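Local atomic coordinates of TRAP dicarboxylate transporter-DctP subunit (PDB entry 4N6D), a protein that probably captures a small organic acid in the periplasm and delivers it to a TRAP-type membrane transporter, as solute-binding proteins of the DctP family do. Residues A[56-61]-A[252-257]; A[48-53]-A[263-268]; A[126-131]-A[139-144]; A[34-39]-A[43-48]. One frame throughout, in Å; residues are numbered along the deposited sequence.

Interaction 1 of 4, residues A[56-61]-A[252-257]; sequences EKRTAG and KKVLND. With I3C (5-amino-2,4,6-triiodobenzene-1,3-dicarboxylic acid), chain B.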
loop_
_atom_site.group_PDB
_atom_site.type_symbol
_atom_site.label_atom_id
_atom_site.label_comp_id
_atom_site.label_asym_id
_atom_site.label_seq_id
_atom_site.Cartn_x
_atom_site.Cartn_y
_atom_site.Cartn_z
ATOM N N GLU A 56 17.544 8.233 15.443
ATOM C CA GLU A 56 18.853 8.314 16.052
ATOM C C GLU A 56 19.310 9.757 16.142
ATOM O O GLU A 56 19.923 10.154 17.134
ATOM C CB GLU A 56 19.867 7.440 15.278
ATOM C CG GLU A 56 19.462 5.973 15.302
ATOM C CD GLU A 56 20.518 5.007 14.754
ATOM O OE1 GLU A 56 21.420 5.441 14.003
ATOM O OE2 GLU A 56 20.444 3.800 15.103
ATOM N N LYS A 57 18.991 10.549 15.121
ATOM C CA LYS A 57 19.436 11.944 15.083
ATOM C C LYS A 57 18.657 12.749 16.113
ATOM O O LYS A 57 19.245 13.484 16.900
ATOM C CB LYS A 57 19.255 12.545 13.682
ATOM C CG LYS A 57 19.745 13.991 13.539
ATOM C CD LYS A 57 19.585 14.460 12.101
ATOM C CE LYS A 57 19.965 15.931 11.925
ATOM N NZ LYS A 57 19.517 16.403 10.608
ATOM N N ARG A 58 17.331 12.607 16.112
ATOM C CA ARG A 58 16.485 13.478 16.936
ATOM C C ARG A 58 16.596 13.169 18.419
ATOM O O ARG A 58 16.346 14.030 19.258
ATOM C CB ARG A 58 15.031 13.358 16.493
ATOM C CG ARG A 58 14.808 13.989 15.167
ATOM C CD ARG A 58 13.383 13.808 14.710
ATOM N NE ARG A 58 13.256 14.183 13.316
ATOM C CZ ARG A 58 12.099 14.433 12.703
ATOM N NH1 ARG A 58 10.946 14.424 13.370
ATOM N NH2 ARG A 58 12.105 14.752 11.416
ATOM N N THR A 59 16.989 11.940 18.745
ATOM C CA THR A 59 17.206 11.553 20.143
ATOM C C THR A 59 18.660 11.724 20.590
ATOM O O THR A 59 19.041 11.303 21.697
ATOM C CB THR A 59 16.767 10.091 20.420
ATOM O OG1 THR A 59 17.614 9.180 19.711
ATOM C CG2 THR A 59 15.335 9.863 20.047
ATOM N N ALA A 60 19.464 12.340 19.730
ATOM C CA ALA A 60 20.839 12.689 20.064
ATOM C C ALA A 60 21.583 11.445 20.440
ATOM O O ALA A 60 22.422 11.444 21.335
ATOM C CB ALA A 60 20.888 13.709 21.194
ATOM N N GLY A 61 21.263 10.367 19.740
ATOM C CA GLY A 61 21.960 9.105 19.926
ATOM C C GLY A 61 21.505 8.295 21.127
ATOM O O GLY A 61 22.060 7.241 21.391
ATOM N N LYS A 252 9.424 9.323 23.534
ATOM C CA LYS A 252 8.058 9.091 23.049
ATOM C C LYS A 252 7.589 10.245 22.186
ATOM O O LYS A 252 6.964 10.039 21.141
ATOM C CB LYS A 252 7.074 8.883 24.204
ATOM C CG LYS A 252 7.234 7.570 24.972
ATOM C CD LYS A 252 6.051 7.368 25.910
ATOM C CE LYS A 252 6.114 6.061 26.681
ATOM N NZ LYS A 252 5.119 6.083 27.780
ATOM N N LYS A 253 7.898 11.476 22.596
ATOM C CA LYS A 253 7.512 12.617 21.788
ATOM C C LYS A 253 8.141 12.577 20.396
ATOM O O LYS A 253 7.486 12.867 19.400
ATOM C CB LYS A 253 7.909 13.913 22.480
ATOM C CG LYS A 253 7.474 15.115 21.680
ATOM C CD LYS A 253 7.811 16.413 22.365
ATOM C CE LYS A 253 6.954 17.542 21.818
ATOM N NZ LYS A 253 6.809 17.527 20.356
ATOM N N VAL A 254 9.423 12.238 20.309
ATOM C CA VAL A 254 10.055 12.109 19.006
ATOM C C VAL A 254 9.315 11.099 18.150
ATOM O O VAL A 254 9.025 11.351 16.985
ATOM C CB VAL A 254 11.534 11.700 19.142
ATOM C CG1 VAL A 254 12.123 11.360 17.799
ATOM C CG2 VAL A 254 12.336 12.820 19.799
ATOM N N LEU A 255 9.014 9.937 18.715
ATOM C CA LEU A 255 8.372 8.894 17.918
ATOM C C LEU A 255 6.932 9.255 17.563
ATOM O O LEU A 255 6.437 8.898 16.506
ATOM C CB LEU A 255 8.430 7.558 18.648
ATOM C CG LEU A 255 9.672 6.712 18.362
ATOM C CD1 LEU A 255 10.970 7.449 18.545
ATOM C CD2 LEU A 255 9.643 5.475 19.249
ATOM N N ASN A 256 6.257 9.948 18.462
ATOM C CA ASN A 256 4.895 10.373 18.229
ATOM C C ASN A 256 4.875 11.387 17.107
ATOM O O ASN A 256 4.065 11.286 16.187
ATOM C CB ASN A 256 4.303 10.993 19.486
ATOM C CG ASN A 256 3.746 9.965 20.429
ATOM O OD1 ASN A 256 3.379 8.876 20.014
ATOM N ND2 ASN A 256 3.655 10.315 21.703
ATOM N N ASP A 257 5.776 12.365 17.170
ATOM C CA ASP A 257 5.838 13.381 16.117
ATOM C C ASP A 257 6.169 12.794 14.747
ATOM O O ASP A 257 5.700 13.278 13.705
ATOM C CB ASP A 257 6.862 14.457 16.471
ATOM C CG ASP A 257 6.377 15.392 17.572
ATOM O OD1 ASP A 257 5.180 15.387 17.874
ATOM O OD2 ASP A 257 7.197 16.138 18.121
HETATM I I3 I3C B . 25.180 16.330 21.560
HETATM I I2 I3C B . 24.497 11.434 18.182
HETATM I I1 I3C B . 28.899 11.710 22.308
HETATM O O8 I3C B . 27.283 14.414 23.968
HETATM O O9 I3C B . 28.350 15.552 22.449
HETATM C C10 I3C B . 26.989 10.498 19.892
HETATM N N13 I3C B . 23.993 14.348 19.366
HETATM C C1 I3C B . 26.856 13.842 21.679
HETATM C C6 I3C B . 25.780 14.402 21.026
HETATM C C5 I3C B . 25.101 13.731 20.031
HETATM C C4 I3C B . 25.514 12.469 19.686
HETATM C C3 I3C B . 26.587 11.873 20.320
HETATM C C2 I3C B . 27.255 12.567 21.318
HETATM C C7 I3C B . 27.537 14.637 22.750
HETATM O O11 I3C B . 28.005 10.346 19.164
HETATM O O12 I3C B . 26.303 9.496 20.231
HETATM O O HOH W 1 10.204 13.629 15.983
#

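Interaction 2 of 4, residues A[48-53]-A[263-268]; sequences MERWKQ and AEWTGK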
loop_
_atom_site.group_PDB
_atom_site.type_symbol
_atom_site.label_atom_id
_atom_site.label_comp_id
_atom_site.label_asym_id
_atom_site.label_seq_id
_atom_site.Cartn_x
_atom_site.Cartn_y
_atom_site.Cartn_z
ATOM N N MET A 48 11.868 2.389 6.428
ATOM C CA MET A 48 12.379 1.947 7.734
ATOM C C MET A 48 13.771 2.568 8.007
ATOM O O MET A 48 14.056 3.106 9.092
ATOM C CB MET A 48 12.427 0.426 7.789
ATOM C CG MET A 48 13.298 -0.154 8.895
ATOM S SD MET A 48 13.442 -1.956 8.790
ATOM C CE MET A 48 14.395 -2.156 7.265
ATOM N N GLU A 49 14.643 2.531 7.010
ATOM C CA GLU A 49 15.991 3.079 7.198
ATOM C C GLU A 49 15.957 4.577 7.434
ATOM O O GLU A 49 16.731 5.095 8.224
ATOM C CB GLU A 49 16.910 2.781 6.009
ATOM C CG GLU A 49 17.146 1.303 5.762
ATOM C CD GLU A 49 17.853 0.610 6.915
ATOM O OE1 GLU A 49 18.576 1.286 7.672
ATOM O OE2 GLU A 49 17.670 -0.612 7.067
ATOM N N ARG A 50 15.079 5.286 6.727
ATOM C CA ARG A 50 14.968 6.737 6.923
ATOM C C ARG A 50 14.429 7.055 8.321
ATOM O O ARG A 50 14.899 7.983 8.994
ATOM C CB ARG A 50 14.088 7.349 5.840
ATOM C CG ARG A 50 14.073 8.886 5.852
ATOM C CD ARG A 50 12.844 9.405 6.532
ATOM N NE ARG A 50 12.903 10.862 6.647
ATOM C CZ ARG A 50 11.985 11.594 7.271
ATOM N NH1 ARG A 50 10.919 11.012 7.809
ATOM N NH2 ARG A 50 12.131 12.921 7.336
ATOM N N TRP A 51 13.481 6.248 8.773
ATOM C CA TRP A 51 12.918 6.414 10.101
ATOM C C TRP A 51 14.010 6.222 11.149
ATOM O O TRP A 51 14.127 7.018 12.076
ATOM C CB TRP A 51 11.794 5.414 10.295
ATOM C CG TRP A 51 11.029 5.555 11.585
ATOM C CD1 TRP A 51 9.931 6.339 11.793
ATOM C CD2 TRP A 51 11.266 4.860 12.811
ATOM N NE1 TRP A 51 9.485 6.201 13.089
ATOM C CE2 TRP A 51 10.286 5.294 13.733
ATOM C CE3 TRP A 51 12.223 3.925 13.233
ATOM C CZ2 TRP A 51 10.215 4.811 15.032
ATOM C CZ3 TRP A 51 12.158 3.454 14.542
ATOM C CH2 TRP A 51 11.170 3.905 15.420
ATOM N N LYS A 52 14.815 5.172 10.999
ATOM C CA LYS A 52 15.968 4.953 11.856
ATOM C C LYS A 52 16.872 6.182 11.913
ATOM O O LYS A 52 17.304 6.640 12.989
ATOM C CB LYS A 52 16.776 3.753 11.340
ATOM C CG LYS A 52 18.216 3.705 11.869
ATOM C CD LYS A 52 18.923 2.401 11.530
ATOM C CE LYS A 52 20.398 2.457 11.949
ATOM N NZ LYS A 52 21.072 1.124 11.878
ATOM N N GLN A 53 17.185 6.715 10.740
ATOM C CA GLN A 53 18.090 7.861 10.660
ATOM C C GLN A 53 17.539 9.019 11.492
ATOM O O GLN A 53 18.262 9.648 12.250
ATOM C CB GLN A 53 18.259 8.304 9.210
ATOM C CG GLN A 53 19.059 7.323 8.354
ATOM C CD GLN A 53 18.875 7.554 6.861
ATOM O OE1 GLN A 53 18.435 8.626 6.423
ATOM N NE2 GLN A 53 19.207 6.541 6.069
ATOM N N ALA A 263 4.420 8.862 7.591
ATOM C CA ALA A 263 3.371 8.508 6.643
ATOM C C ALA A 263 3.560 9.345 5.358
ATOM O O ALA A 263 3.567 8.817 4.234
ATOM C CB ALA A 263 1.987 8.761 7.261
ATOM N N GLU A 264 3.703 10.657 5.528
ATOM C CA GLU A 264 3.917 11.563 4.393
ATOM C C GLU A 264 5.218 11.261 3.661
ATOM O O GLU A 264 5.259 11.210 2.438
ATOM C CB GLU A 264 3.925 13.023 4.856
ATOM C CG GLU A 264 4.088 14.017 3.728
ATOM C CD GLU A 264 3.879 15.461 4.166
ATOM O OE1 GLU A 264 3.227 15.702 5.197
ATOM O OE2 GLU A 264 4.372 16.359 3.468
ATOM N N TRP A 265 6.289 11.060 4.413
ATOM C CA TRP A 265 7.591 10.839 3.797
ATOM C C TRP A 265 7.557 9.604 2.918
ATOM O O TRP A 265 8.110 9.598 1.810
ATOM C CB TRP A 265 8.700 10.679 4.851
ATOM C CG TRP A 265 10.029 10.639 4.202
ATOM C CD1 TRP A 265 10.856 11.695 3.989
ATOM C CD2 TRP A 265 10.676 9.499 3.626
ATOM N NE1 TRP A 265 11.998 11.284 3.322
ATOM C CE2 TRP A 265 11.901 9.938 3.087
ATOM C CE3 TRP A 265 10.347 8.150 3.520
ATOM C CZ2 TRP A 265 12.795 9.066 2.459
ATOM C CZ3 TRP A 265 11.235 7.295 2.895
ATOM C CH2 TRP A 265 12.431 7.763 2.364
ATOM N N THR A 266 6.929 8.546 3.430
ATOM C CA THR A 266 6.874 7.279 2.709
ATOM C C THR A 266 6.038 7.393 1.444
ATOM O O THR A 266 6.418 6.890 0.362
ATOM C CB THR A 266 6.315 6.157 3.605
ATOM O OG1 THR A 266 7.160 5.999 4.754
ATOM C CG2 THR A 266 6.267 4.864 2.861
ATOM N N GLY A 267 4.888 8.036 1.551
ATOM C CA GLY A 267 4.065 8.230 0.367
ATOM C C GLY A 267 4.755 9.071 -0.694
ATOM O O GLY A 267 4.689 8.786 -1.901
ATOM N N LYS A 268 5.439 10.119 -0.263
ATOM C CA LYS A 268 6.150 10.947 -1.220
ATOM C C LYS A 268 7.292 10.201 -1.878
ATOM O O LYS A 268 7.536 10.361 -3.086
ATOM C CB LYS A 268 6.615 12.235 -0.566
ATOM C CG LYS A 268 5.435 13.171 -0.344
ATOM C CD LYS A 268 5.803 14.526 0.177
ATOM C CE LYS A 268 4.571 15.427 0.174
ATOM N NZ LYS A 268 4.810 16.735 0.868
#

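Interaction 3 of 4, residues A[126-131]-A[139-144]; sequences DLYTKY and FKVLTM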
loop_
_atom_site.group_PDB
_atom_site.type_symbol
_atom_site.label_atom_id
_atom_site.label_comp_id
_atom_site.label_asym_id
_atom_site.label_seq_id
_atom_site.Cartn_x
_atom_site.Cartn_y
_atom_site.Cartn_z
ATOM N N ASP A 126 -4.545 9.489 9.130
ATOM C CA ASP A 126 -5.616 10.283 9.711
ATOM C C ASP A 126 -6.799 9.419 10.166
ATOM O O ASP A 126 -7.402 9.680 11.219
ATOM C CB ASP A 126 -6.147 11.351 8.745
ATOM C CG ASP A 126 -5.246 12.557 8.625
ATOM O OD1 ASP A 126 -4.267 12.678 9.392
ATOM O OD2 ASP A 126 -5.579 13.431 7.787
ATOM N N LEU A 127 -7.156 8.413 9.371
ATOM C CA LEU A 127 -8.271 7.568 9.735
ATOM C C LEU A 127 -7.938 6.808 11.013
ATOM O O LEU A 127 -8.775 6.708 11.914
ATOM C CB LEU A 127 -8.650 6.603 8.602
ATOM C CG LEU A 127 -9.922 5.817 8.897
ATOM C CD1 LEU A 127 -11.174 6.678 8.636
ATOM C CD2 LEU A 127 -9.983 4.504 8.102
ATOM N N TYR A 128 -6.725 6.268 11.080
ATOM C CA TYR A 128 -6.276 5.562 12.270
ATOM C C TYR A 128 -6.314 6.483 13.482
ATOM O O TYR A 128 -6.811 6.103 14.541
ATOM C CB TYR A 128 -4.862 4.974 12.087
ATOM C CG TYR A 128 -4.261 4.649 13.431
ATOM C CD1 TYR A 128 -4.674 3.526 14.133
ATOM C CD2 TYR A 128 -3.370 5.523 14.034
ATOM C CE1 TYR A 128 -4.176 3.262 15.377
ATOM C CE2 TYR A 128 -2.871 5.258 15.283
ATOM C CZ TYR A 128 -3.276 4.137 15.938
ATOM O OH TYR A 128 -2.771 3.877 17.191
ATOM N N THR A 129 -5.797 7.695 13.339
ATOM C CA THR A 129 -5.715 8.613 14.459
ATOM C C THR A 129 -7.113 8.990 14.966
ATOM O O THR A 129 -7.328 9.182 16.173
ATOM C CB THR A 129 -4.953 9.878 14.070
ATOM O OG1 THR A 129 -3.591 9.519 13.795
ATOM C CG2 THR A 129 -5.010 10.891 15.196
ATOM N N LYS A 130 -8.058 9.083 14.042
ATOM C CA LYS A 130 -9.420 9.436 14.389
ATOM C C LYS A 130 -10.149 8.310 15.123
ATOM O O LYS A 130 -10.862 8.553 16.098
ATOM C CB LYS A 130 -10.209 9.834 13.141
ATOM C CG LYS A 130 -11.658 10.164 13.442
ATOM C CD LYS A 130 -12.437 10.556 12.210
ATOM C CE LYS A 130 -13.811 11.060 12.612
ATOM N NZ LYS A 130 -14.524 11.667 11.480
ATOM N N TYR A 131 -9.982 7.084 14.632
ATOM C CA TYR A 131 -10.776 5.969 15.106
ATOM C C TYR A 131 -10.129 5.159 16.212
ATOM O O TYR A 131 -10.850 4.507 16.970
ATOM C CB TYR A 131 -11.151 5.033 13.940
ATOM C CG TYR A 131 -12.357 5.511 13.160
ATOM C CD1 TYR A 131 -12.225 6.458 12.142
ATOM C CD2 TYR A 131 -13.629 5.061 13.455
ATOM C CE1 TYR A 131 -13.347 6.924 11.430
ATOM C CE2 TYR A 131 -14.740 5.503 12.747
ATOM C CZ TYR A 131 -14.592 6.437 11.737
ATOM O OH TYR A 131 -15.705 6.898 11.062
ATOM N N PHE A 139 -0.568 -2.854 20.531
ATOM C CA PHE A 139 0.664 -2.232 20.037
ATOM C C PHE A 139 0.652 -0.725 20.162
ATOM O O PHE A 139 -0.412 -0.111 20.265
ATOM C CB PHE A 139 0.846 -2.547 18.552
ATOM C CG PHE A 139 0.814 -3.996 18.240
ATOM C CD1 PHE A 139 1.874 -4.815 18.586
ATOM C CD2 PHE A 139 -0.266 -4.549 17.592
ATOM C CE1 PHE A 139 1.846 -6.176 18.290
ATOM C CE2 PHE A 139 -0.308 -5.906 17.314
ATOM C CZ PHE A 139 0.739 -6.714 17.656
ATOM N N LYS A 140 1.830 -0.122 20.133
ATOM C CA LYS A 140 1.943 1.275 19.735
ATOM C C LYS A 140 2.047 1.312 18.212
ATOM O O LYS A 140 2.905 0.648 17.631
ATOM C CB LYS A 140 3.174 1.930 20.343
ATOM C CG LYS A 140 3.464 3.318 19.743
ATOM C CD LYS A 140 2.381 4.339 20.073
ATOM C CE LYS A 140 2.772 5.705 19.531
ATOM N NZ LYS A 140 1.880 6.780 20.001
ATOM N N VAL A 141 1.159 2.058 17.563
ATOM C CA VAL A 141 1.245 2.236 16.128
ATOM C C VAL A 141 2.172 3.417 15.844
ATOM O O VAL A 141 1.825 4.564 16.156
ATOM C CB VAL A 141 -0.137 2.449 15.500
ATOM C CG1 VAL A 141 -0.007 2.706 14.016
ATOM C CG2 VAL A 141 -1.032 1.224 15.757
ATOM N N LEU A 142 3.356 3.134 15.307
ATOM C CA LEU A 142 4.381 4.163 15.122
ATOM C C LEU A 142 4.119 5.002 13.880
ATOM O O LEU A 142 4.421 6.196 13.873
ATOM C CB LEU A 142 5.776 3.543 15.009
ATOM C CG LEU A 142 6.247 2.918 16.318
ATOM C CD1 LEU A 142 7.562 2.217 16.064
ATOM C CD2 LEU A 142 6.405 3.987 17.356
ATOM N N THR A 143 3.656 4.361 12.814
ATOM C CA THR A 143 3.248 5.073 11.592
ATOM C C THR A 143 2.427 4.112 10.738
ATOM O O THR A 143 2.309 2.926 11.054
ATOM C CB THR A 143 4.438 5.673 10.774
ATOM O OG1 THR A 143 3.924 6.601 9.805
ATOM C CG2 THR A 143 5.222 4.594 10.072
ATOM N N MET A 144 1.819 4.640 9.687
ATOM C CA MET A 144 1.139 3.819 8.693
ATOM C C MET A 144 1.406 4.444 7.351
ATOM O O MET A 144 1.732 5.628 7.258
ATOM C CB MET A 144 -0.358 3.760 8.933
ATOM C CG MET A 144 -0.699 3.164 10.296
ATOM S SD MET A 144 -2.460 3.131 10.544
ATOM C CE MET A 144 -2.845 1.593 9.721
HETATM O O HOH W 2 -1.051 3.281 18.948
#

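Interaction 4 of 4, residues A[34-39]-A[43-48]; sequences YANFPP and FPCVQM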
loop_
_atom_site.group_PDB
_atom_site.type_symbol
_atom_site.label_atom_id
_atom_site.label_comp_id
_atom_site.label_asym_id
_atom_site.label_seq_id
_atom_site.Cartn_x
_atom_site.Cartn_y
_atom_site.Cartn_z
ATOM N N TYR A 34 14.032 -3.709 14.501
ATOM C CA TYR A 34 12.953 -3.359 13.594
ATOM C C TYR A 34 12.916 -4.429 12.499
ATOM O O TYR A 34 13.800 -4.504 11.627
ATOM C CB TYR A 34 13.219 -1.930 13.085
ATOM C CG TYR A 34 12.132 -1.230 12.305
ATOM C CD1 TYR A 34 11.968 0.134 12.434
ATOM C CD2 TYR A 34 11.322 -1.898 11.397
ATOM C CE1 TYR A 34 11.016 0.825 11.687
ATOM C CE2 TYR A 34 10.360 -1.213 10.660
ATOM C CZ TYR A 34 10.225 0.151 10.806
ATOM O OH TYR A 34 9.304 0.875 10.084
ATOM N N ALA A 35 11.914 -5.304 12.595
ATOM C CA ALA A 35 11.723 -6.394 11.645
ATOM C C ALA A 35 10.936 -5.900 10.440
ATOM O O ALA A 35 10.023 -5.104 10.581
ATOM C CB ALA A 35 10.992 -7.553 12.312
ATOM N N ASN A 36 11.294 -6.390 9.262
ATOM C CA ASN A 36 10.603 -6.021 8.038
ATOM C C ASN A 36 10.666 -7.186 7.064
ATOM O O ASN A 36 11.736 -7.724 6.824
ATOM C CB ASN A 36 11.257 -4.770 7.455
ATOM C CG ASN A 36 10.261 -3.811 6.879
ATOM O OD1 ASN A 36 9.267 -4.223 6.272
ATOM N ND2 ASN A 36 10.519 -2.517 7.061
ATOM N N PHE A 37 9.532 -7.592 6.510
ATOM C CA PHE A 37 9.484 -8.835 5.757
ATOM C C PHE A 37 10.024 -8.770 4.295
ATOM O O PHE A 37 10.638 -9.738 3.820
ATOM C CB PHE A 37 8.072 -9.430 5.789
ATOM C CG PHE A 37 7.065 -8.636 5.026
ATOM C CD1 PHE A 37 6.923 -8.801 3.646
ATOM C CD2 PHE A 37 6.262 -7.709 5.673
ATOM C CE1 PHE A 37 5.998 -8.051 2.937
ATOM C CE2 PHE A 37 5.343 -6.948 4.969
ATOM C CZ PHE A 37 5.214 -7.123 3.595
ATOM N N PRO A 38 9.809 -7.647 3.595
ATOM C CA PRO A 38 10.200 -7.616 2.185
ATOM C C PRO A 38 11.685 -7.320 2.003
ATOM O O PRO A 38 12.368 -6.986 2.977
ATOM C CB PRO A 38 9.370 -6.461 1.620
ATOM C CG PRO A 38 9.254 -5.515 2.742
ATOM C CD PRO A 38 9.214 -6.362 4.026
ATOM N N PRO A 39 12.197 -7.468 0.775
ATOM C CA PRO A 39 13.613 -7.181 0.522
ATOM C C PRO A 39 14.025 -5.735 0.815
ATOM O O PRO A 39 13.212 -4.815 0.722
ATOM C CB PRO A 39 13.762 -7.460 -0.971
ATOM C CG PRO A 39 12.671 -8.422 -1.288
ATOM C CD PRO A 39 11.525 -8.007 -0.422
ATOM N N PHE A 43 10.077 -0.347 -0.837
ATOM C CA PHE A 43 9.709 0.848 -0.094
ATOM C C PHE A 43 9.460 0.666 1.422
ATOM O O PHE A 43 9.817 1.547 2.196
ATOM C CB PHE A 43 8.581 1.643 -0.792
ATOM C CG PHE A 43 7.190 1.146 -0.508
ATOM C CD1 PHE A 43 6.619 0.151 -1.286
ATOM C CD2 PHE A 43 6.437 1.706 0.514
ATOM C CE1 PHE A 43 5.330 -0.302 -1.021
ATOM C CE2 PHE A 43 5.143 1.273 0.756
ATOM C CZ PHE A 43 4.605 0.261 0.004
ATOM N N PRO A 44 8.904 -0.486 1.871
ATOM C CA PRO A 44 8.701 -0.600 3.323
ATOM C C PRO A 44 10.034 -0.628 4.077
ATOM O O PRO A 44 10.122 -0.183 5.225
ATOM C CB PRO A 44 7.975 -1.946 3.468
ATOM C CG PRO A 44 7.310 -2.142 2.109
ATOM C CD PRO A 44 8.340 -1.643 1.157
ATOM N N CYS A 45 11.076 -1.137 3.431
ATOM C CA CYS A 45 12.391 -1.173 4.074
ATOM C C CYS A 45 13.108 0.149 3.910
ATOM O O CYS A 45 13.760 0.618 4.828
ATOM C CB CYS A 45 13.231 -2.300 3.506
ATOM S SG CYS A 45 12.578 -3.909 4.047
ATOM N N VAL A 46 12.972 0.772 2.746
ATOM C CA VAL A 46 13.607 2.075 2.544
ATOM C C VAL A 46 13.088 3.089 3.556
ATOM O O VAL A 46 13.862 3.840 4.163
ATOM C CB VAL A 46 13.387 2.582 1.101
ATOM C CG1 VAL A 46 13.789 4.043 0.959
ATOM C CG2 VAL A 46 14.168 1.726 0.134
ATOM N N GLN A 47 11.780 3.122 3.774
ATOM C CA GLN A 47 11.268 4.066 4.753
ATOM C C GLN A 47 11.750 3.687 6.147
ATOM O O GLN A 47 12.033 4.572 6.960
ATOM C CB GLN A 47 9.741 4.200 4.681
ATOM C CG GLN A 47 8.967 2.994 5.171
ATOM C CD GLN A 47 8.912 2.846 6.690
ATOM O OE1 GLN A 47 8.921 3.834 7.447
ATOM N NE2 GLN A 47 8.810 1.600 7.141
ATOM N N MET A 48 11.868 2.389 6.428
ATOM C CA MET A 48 12.379 1.947 7.734
ATOM C C MET A 48 13.771 2.568 8.007
ATOM O O MET A 48 14.056 3.106 9.092
ATOM C CB MET A 48 12.427 0.426 7.789
ATOM C CG MET A 48 13.298 -0.154 8.895
ATOM S SD MET A 48 13.442 -1.956 8.790
ATOM C CE MET A 48 14.395 -2.156 7.265
HETATM O O HOH W 3 8.884 3.462 10.178
#

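Interaction 1 of 4, residues A[56-61]-A[252-257]
Arg58 and Val254 are where the two backbones come nearest, with 6.9 Å between their CA atoms; residues 56-58 are the last turn of helix 43-58, and 252-257 lies near the start of helix 249-285, helical throughout. The first helix closes in a Schellman motif: Gly61 N bonds to Glu56 O at 2.9 Å and Ala60 N to Lys57 O at 3.1 Å, with Ala60 at positive phi (58°). Between the two segments the apolar packing rests on one methyl group of Val254, while Leu255 packs on Trp51 and Val55. Val254 CG1, anti to the backbone N (chi1 171°), meets Arg58 CB at 3.8 Å, with Thr59 CG2 a little farther off. Both elements belong to the periplasmic solute-binding fold of family 7, in which helix 249-285 starts beside the end of helix 43-58 and runs back along it. A water completes the join: it accepts from Arg58 NH1, lying in the guanidinium plane at its edge, and donates to Val254 O at 2.8 Å. Salt bridges to Glu54 and Glu261 fix the rest of that guanidinium. Beyond the turn, Ala60 CA lies 3.6 Å from N13 of the triiodinated phasing compound I3C.

Interaction 2 of 4, residues A[48-53]-A[263-268]
Arg50 NH1 donates to OE1 of Gln262, about one helical turn before Trp265, and the guanidinium lies flat on the Trp265 indole, the two planes only 5° apart and their centres 3.9 Å from each other. Arg50 NE is 3.5 Å from Trp265 CD1, and Arg50 CZ stands over the face of the five-membered ring, 29° off the normal, which makes the stack a cation-pi contact as well. The aliphatic part of the chain also lies on the ring. CD sits almost squarely above the same five-membered ring, 3.6 Å from its centroid, in a CH-pi contact, while Arg50 CG rests on Trp265 CZ2 at 3.6 Å and CB lies over the six-membered ring near CH2. A bend at chi2 (-100°) turns the chain so that it follows the indole from the six-membered to the five-membered ring. Tyr269 meets the tryptophan ring nearly parallel to it. Close to the surface, with backbones 9.0 Å apart at Arg50 CA and Trp265 CA, this is helix-to-helix packing between 43-58 and 249-285, bridged by a stacked arginine-tryptophan cation-pi pair.

Interaction 3 of 4, residues A[126-131]-A[139-144]
Tyr128 and Val141 reach toward each other from opposite directions, one from helix 117-131 and the other from strand 139-146, and the valine ends against the phenol end of the ring. Val141 CB is 3.4 Å from Tyr128 OH. Val141 CG1 lies over one ring face in a CH-pi contact, 4.2 Å from the centroid and 17° off the normal, while CG2 packs by the hydroxyl and CZ. Met144 comes in differently, crossing the tyrosine at about a right angle: its SD touches Tyr128 CB at 3.4 Å and lies oblique to the ring, 4.5 Å from its centroid, as a Met-aromatic contact. With CG anti to the backbone N (chi1 162°), the tyrosine points at the strand and spans both residues. Helix 117-131 thereby covers the edge strand of the five-stranded sheet, with Pro133 and Phe136 of the connecting loop adding to the cover. The chemistry is apolar save at the hydroxyl, where a water 2.5 Å from Tyr128 OH accepts from Val141 N, so a buried backbone N-H on the outermost strand is satisfied through solvent.

Interaction 4 of 4, residues A[34-39]-A[43-48]
Tyr34 and Met48 meet where strand 30-35 and helix 43-58 begin a beta-alpha-beta unit completed by strand 63-68, the strand end and following loop packing against the first turns of the helix. Among the apolar contacts, Met48 CG sits over the centre of the Tyr34 ring, 3.4 Å from the centroid and 5° off the normal; SD follows over the same face at 3.8 Å, a Met-aromatic contact. Pro38 CG meets Pro44 CB at 3.9 Å and borders Cys45 SG. Hydrogen bonds centre on Pro44 O, which has two side-chain donors: Gln47 NE2 arrives in the carbonyl plane on a lone pair, whereas Asn36 ND2, 3.0 Å away, stands above that plane. Gln47 folds back (chi1 71°, with a further bend at chi2), which lets NE2 also donate to Tyr34 OH at 3.1 Å, and a water links that hydroxyl with Gln47 OE1. Asn36 OD1 is buried without a partner, while ND2 of the same amide makes a second, weak but nearly straight bond (170°) to Met48 SD at 3.4 Å.

How the interactions relate
Interactions 1 and 2 join the same two helices, 43-58 and 249-285, at points whose centres are about 14 Å apart, and Leu255 packs on Trp51 between them. Interaction 1 is partly buried and interaction 2 lies at the surface: the first rests on a methyl group and a bridging water, the second on an arginine stacked over an indole. Interactions 3 and 4 are buried and reach the five-stranded sheet, one at its edge strand 139-146 and the other at strand 30-35. Sulfur-aromatic packing occurs in both, but interaction 4 adds hydrogen bonds from two side-chain amides that share a carbonyl oxygen. Met48 belongs to the segments of interactions 2 and 4, and Lys140 probably hydrogen-bonds Asn256, tying interaction 3 to interaction 1.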